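Putative cytoplasmic protein (Salmonella typhimurium, PDB 2GK3) is of unknown function but forms a hexamer and belongs to a glutamine amidotransferase-like family. Local coordinates at residues A107-V115 and Y139-V147. Residues are numbered along the deposited sequence; the frame is centred on the assembly and turned at random.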
loop_
_atom_site.group_PDB
_atom_site.type_symbol
_atom_site.label_atom_id
_atom_site.label_comp_id
_atom_site.label_asym_id
_atom_site.label_seq_id
_atom_site.Cartn_x
_atom_site.Cartn_y
_atom_site.Cartn_z
ATOM N N ALA E 107 -21.826 -17.623 -6.908
ATOM C CA ALA E 107 -22.779 -16.778 -6.147
ATOM C C ALA E 107 -23.692 -16.001 -7.076
ATOM O O ALA E 107 -24.857 -15.730 -6.766
ATOM C CB ALA E 107 -22.046 -15.844 -5.211
ATOM N N LEU E 108 -23.156 -15.643 -8.236
ATOM C CA LEU E 108 -23.926 -14.846 -9.195
ATOM C C LEU E 108 -24.922 -15.742 -9.951
ATOM O O LEU E 108 -26.039 -15.290 -10.274
ATOM C CB LEU E 108 -22.995 -14.067 -10.125
ATOM C CG LEU E 108 -22.103 -12.956 -9.525
ATOM C CD1 LEU E 108 -21.343 -12.254 -10.654
ATOM C CD2 LEU E 108 -22.921 -11.916 -8.737
ATOM N N GLU E 109 -24.533 -16.999 -10.210
ATOM C CA GLU E 109 -25.503 -18.002 -10.692
ATOM C C GLU E 109 -26.642 -18.189 -9.677
ATOM O O GLU E 109 -27.807 -18.162 -10.052
ATOM C CB GLU E 109 -24.859 -19.338 -11.055
ATOM C CG GLU E 109 -23.847 -19.266 -12.201
ATOM C CD GLU E 109 -24.458 -19.145 -13.613
ATOM O OE1 GLU E 109 -25.688 -19.137 -13.780
ATOM O OE2 GLU E 109 -23.683 -19.058 -14.587
ATOM N N SER E 110 -26.295 -18.296 -8.391
ATOM C CA SER E 110 -27.288 -18.486 -7.315
ATOM C C SER E 110 -28.284 -17.351 -7.326
ATOM O O SER E 110 -29.501 -17.580 -7.329
ATOM C CB SER E 110 -26.611 -18.560 -5.942
ATOM O OG SER E 110 -25.755 -19.687 -5.867
ATOM N N ILE E 111 -27.755 -16.126 -7.354
ATOM C CA ILE E 111 -28.590 -14.919 -7.408
ATOM C C ILE E 111 -29.475 -14.920 -8.651
ATOM O O ILE E 111 -30.662 -14.601 -8.563
ATOM C CB ILE E 111 -27.754 -13.615 -7.275
ATOM C CG1 ILE E 111 -27.176 -13.528 -5.856
ATOM C CG2 ILE E 111 -28.608 -12.386 -7.605
ATOM C CD1 ILE E 111 -26.065 -12.484 -5.663
ATOM N N LYS E 112 -28.904 -15.313 -9.789
ATOM C CA LYS E 112 -29.658 -15.438 -11.036
ATOM C C LYS E 112 -30.846 -16.416 -10.906
ATOM O O LYS E 112 -31.982 -16.063 -11.240
ATOM C CB LYS E 112 -28.726 -15.869 -12.186
ATOM C CG LYS E 112 -29.438 -16.095 -13.522
ATOM C CD LYS E 112 -28.479 -16.040 -14.694
ATOM C CE LYS E 112 -27.903 -17.390 -14.952
ATOM N NZ LYS E 112 -26.926 -17.387 -16.051
ATOM N N GLU E 113 -30.576 -17.633 -10.430
ATOM C CA GLU E 113 -31.629 -18.635 -10.195
ATOM C C GLU E 113 -32.705 -18.185 -9.192
ATOM O O GLU E 113 -33.899 -18.444 -9.379
ATOM C CB GLU E 113 -31.012 -19.972 -9.771
ATOM C CG GLU E 113 -30.083 -20.563 -10.849
ATOM C CD GLU E 113 -30.771 -20.751 -12.234
ATOM O OE1 GLU E 113 -30.287 -20.170 -13.246
ATOM O OE2 GLU E 113 -31.793 -21.477 -12.306
ATOM N N TYR E 114 -32.273 -17.492 -8.147
ATOM C CA TYR E 114 -33.174 -16.912 -7.181
ATOM C C TYR E 114 -34.129 -15.926 -7.885
ATOM O O TYR E 114 -35.343 -15.940 -7.630
ATOM C CB TYR E 114 -32.355 -16.262 -6.057
ATOM C CG TYR E 114 -33.054 -15.141 -5.324
ATOM C CD1 TYR E 114 -33.763 -15.383 -4.143
ATOM C CD2 TYR E 114 -33.007 -13.828 -5.814
ATOM C CE1 TYR E 114 -34.415 -14.335 -3.469
ATOM C CE2 TYR E 114 -33.656 -12.779 -5.157
ATOM C CZ TYR E 114 -34.349 -13.036 -3.990
ATOM O OH TYR E 114 -34.987 -12.000 -3.355
ATOM N N VAL E 115 -33.596 -15.092 -8.791
ATOM C CA VAL E 115 -34.464 -14.204 -9.583
ATOM C C VAL E 115 -35.371 -14.995 -10.555
ATOM O O VAL E 115 -36.576 -14.748 -10.599
ATOM C CB VAL E 115 -33.705 -13.021 -10.298
ATOM C CG1 VAL E 115 -34.706 -12.043 -10.940
ATOM C CG2 VAL E 115 -32.826 -12.240 -9.320
ATOM N N TYR E 139 -19.621 -5.659 -13.720
ATOM C CA TYR E 139 -20.804 -6.501 -13.790
ATOM C C TYR E 139 -21.230 -6.910 -15.202
ATOM O O TYR E 139 -21.899 -7.941 -15.372
ATOM C CB TYR E 139 -21.965 -5.856 -13.029
ATOM C CG TYR E 139 -21.910 -6.142 -11.542
ATOM C CD1 TYR E 139 -21.427 -5.186 -10.629
ATOM C CD2 TYR E 139 -22.332 -7.375 -11.043
ATOM C CE1 TYR E 139 -21.394 -5.457 -9.249
ATOM C CE2 TYR E 139 -22.266 -7.664 -9.691
ATOM C CZ TYR E 139 -21.806 -6.712 -8.796
ATOM O OH TYR E 139 -21.768 -7.054 -7.447
ATOM N N LYS E 140 -20.820 -6.128 -16.207
ATOM C CA LYS E 140 -21.224 -6.357 -17.604
ATOM C C LYS E 140 -20.628 -7.647 -18.163
ATOM O O LYS E 140 -21.207 -8.282 -19.040
ATOM C CB LYS E 140 -20.814 -5.181 -18.475
ATOM C CG LYS E 140 -21.212 -5.375 -19.913
ATOM C CD LYS E 140 -20.975 -4.150 -20.764
ATOM C CE LYS E 140 -21.870 -4.235 -22.008
ATOM N NZ LYS E 140 -21.699 -3.063 -22.881
ATOM N N ASN E 141 -19.467 -8.014 -17.633
ATOM C CA ASN E 141 -18.725 -9.173 -18.047
ATOM C C ASN E 141 -18.989 -10.375 -17.139
ATOM O O ASN E 141 -18.185 -11.305 -17.067
ATOM C CB ASN E 141 -17.254 -8.796 -18.106
ATOM C CG ASN E 141 -16.992 -7.703 -19.139
ATOM O OD1 ASN E 141 -17.486 -7.789 -20.270
ATOM N ND2 ASN E 141 -16.250 -6.658 -18.753
ATOM N N THR E 142 -20.144 -10.360 -16.476
ATOM C CA THR E 142 -20.544 -11.442 -15.569
ATOM C C THR E 142 -21.901 -11.984 -15.962
ATOM O O THR E 142 -22.648 -11.335 -16.706
ATOM C CB THR E 142 -20.647 -10.965 -14.084
ATOM O OG1 THR E 142 -21.793 -10.118 -13.927
ATOM C CG2 THR E 142 -19.372 -10.230 -13.619
ATOM N N VAL E 143 -22.241 -13.162 -15.437
ATOM C CA VAL E 143 -23.533 -13.810 -15.728
ATOM C C VAL E 143 -24.743 -13.047 -15.171
ATOM O O VAL E 143 -25.901 -13.422 -15.416
ATOM C CB VAL E 143 -23.535 -15.279 -15.287
ATOM C CG1 VAL E 143 -22.500 -16.077 -16.135
ATOM C CG2 VAL E 143 -23.209 -15.406 -13.809
ATOM N N LEU E 144 -24.479 -11.963 -14.441
ATOM C CA LEU E 144 -25.554 -11.148 -13.883
ATOM C C LEU E 144 -26.055 -10.042 -14.838
ATOM O O LEU E 144 -27.155 -9.533 -14.663
ATOM C CB LEU E 144 -25.107 -10.519 -12.542
ATOM C CG LEU E 144 -26.202 -10.163 -11.529
ATOM C CD1 LEU E 144 -26.967 -11.431 -11.059
ATOM C CD2 LEU E 144 -25.644 -9.378 -10.318
ATOM N N ALA E 145 -25.236 -9.647 -15.811
ATOM C CA ALA E 145 -25.622 -8.607 -16.778
ATOM C C ALA E 145 -27.012 -8.876 -17.416
ATOM O O ALA E 145 -27.858 -7.989 -17.461
ATOM C CB ALA E 145 -24.520 -8.410 -17.847
ATOM N N GLU E 146 -27.261 -10.111 -17.852
ATOM C CA GLU E 146 -28.560 -10.465 -18.465
ATOM C C GLU E 146 -29.759 -10.370 -17.534
ATOM O O GLU E 146 -30.900 -10.346 -18.004
ATOM C CB GLU E 146 -28.531 -11.881 -19.060
ATOM C CG GLU E 146 -27.722 -12.007 -20.332
ATOM C CD GLU E 146 -28.362 -11.310 -21.525
ATOM O OE1 GLU E 146 -29.572 -11.015 -21.474
ATOM O OE2 GLU E 146 -27.647 -11.058 -22.517
ATOM N N VAL E 147 -29.515 -10.346 -16.226
ATOM C CA VAL E 147 -30.608 -10.264 -15.254
ATOM C C VAL E 147 -31.063 -8.811 -15.089
ATOM O O VAL E 147 -32.236 -8.558 -14.801
ATOM C CB VAL E 147 -30.243 -10.921 -13.873
ATOM C CG1 VAL E 147 -31.357 -10.739 -12.850
ATOM C CG2 VAL E 147 -29.938 -12.407 -14.037
#
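Y139 meets L108 at the rim of its ring. Methyl CD2 of L108 lies near the ring plane, 4.4 Å from Y139 CE2. The hydroxyl of Y139 is hydrogen-bonded to the backbone O of I86, which fixes the far end of the ring. T142 takes the other branch of L108: T142 CB is 3.7 Å from L108 CD1, and the two side chains cross at about a right angle. Hydroxyl OG1 of T142 stands between its own backbone N and carbonyl carbon (chi1 71°). From there T142 OG1 donates to Y139 O at 2.6 Å. T142 OG1 also accepts from L144 N, 3.3 Å away, and this second bond makes an ST turn. The same residue starts a type I beta turn that ends at A145. This turn lies in the loop between strands 120-124 and 150-151, and it packs on helix 107-116 in a chain assigned to a putative glutamine amidotransferase family. V143 puts methyl CG2 against L108 CB. V143 CG1 lies 3.6 Å from E109 OE2. The E109 chain bends at chi2 (-76°), and this turns its carboxylate alongside V143. E109 OE1 forms a salt bridge with K112 NZ at 3.1 Å, one helical turn on. The charged pair thus borders an apolar valine, and the K112 chain also passes the carbonyl O of V143. L144 splits its methyls between two helix residues. CD2 meets L108 CD2, and L144 CD1 meets I111 CG2 at 3.9 Å. The leucine also touches I83 of strand 80-84. V147 likewise uses both branches. V147 CG2 rests on the aliphatic part of K112, 3.8 Å from K112 CG. V147 CG1 reaches V115 tip to tip and touches both of its methyls.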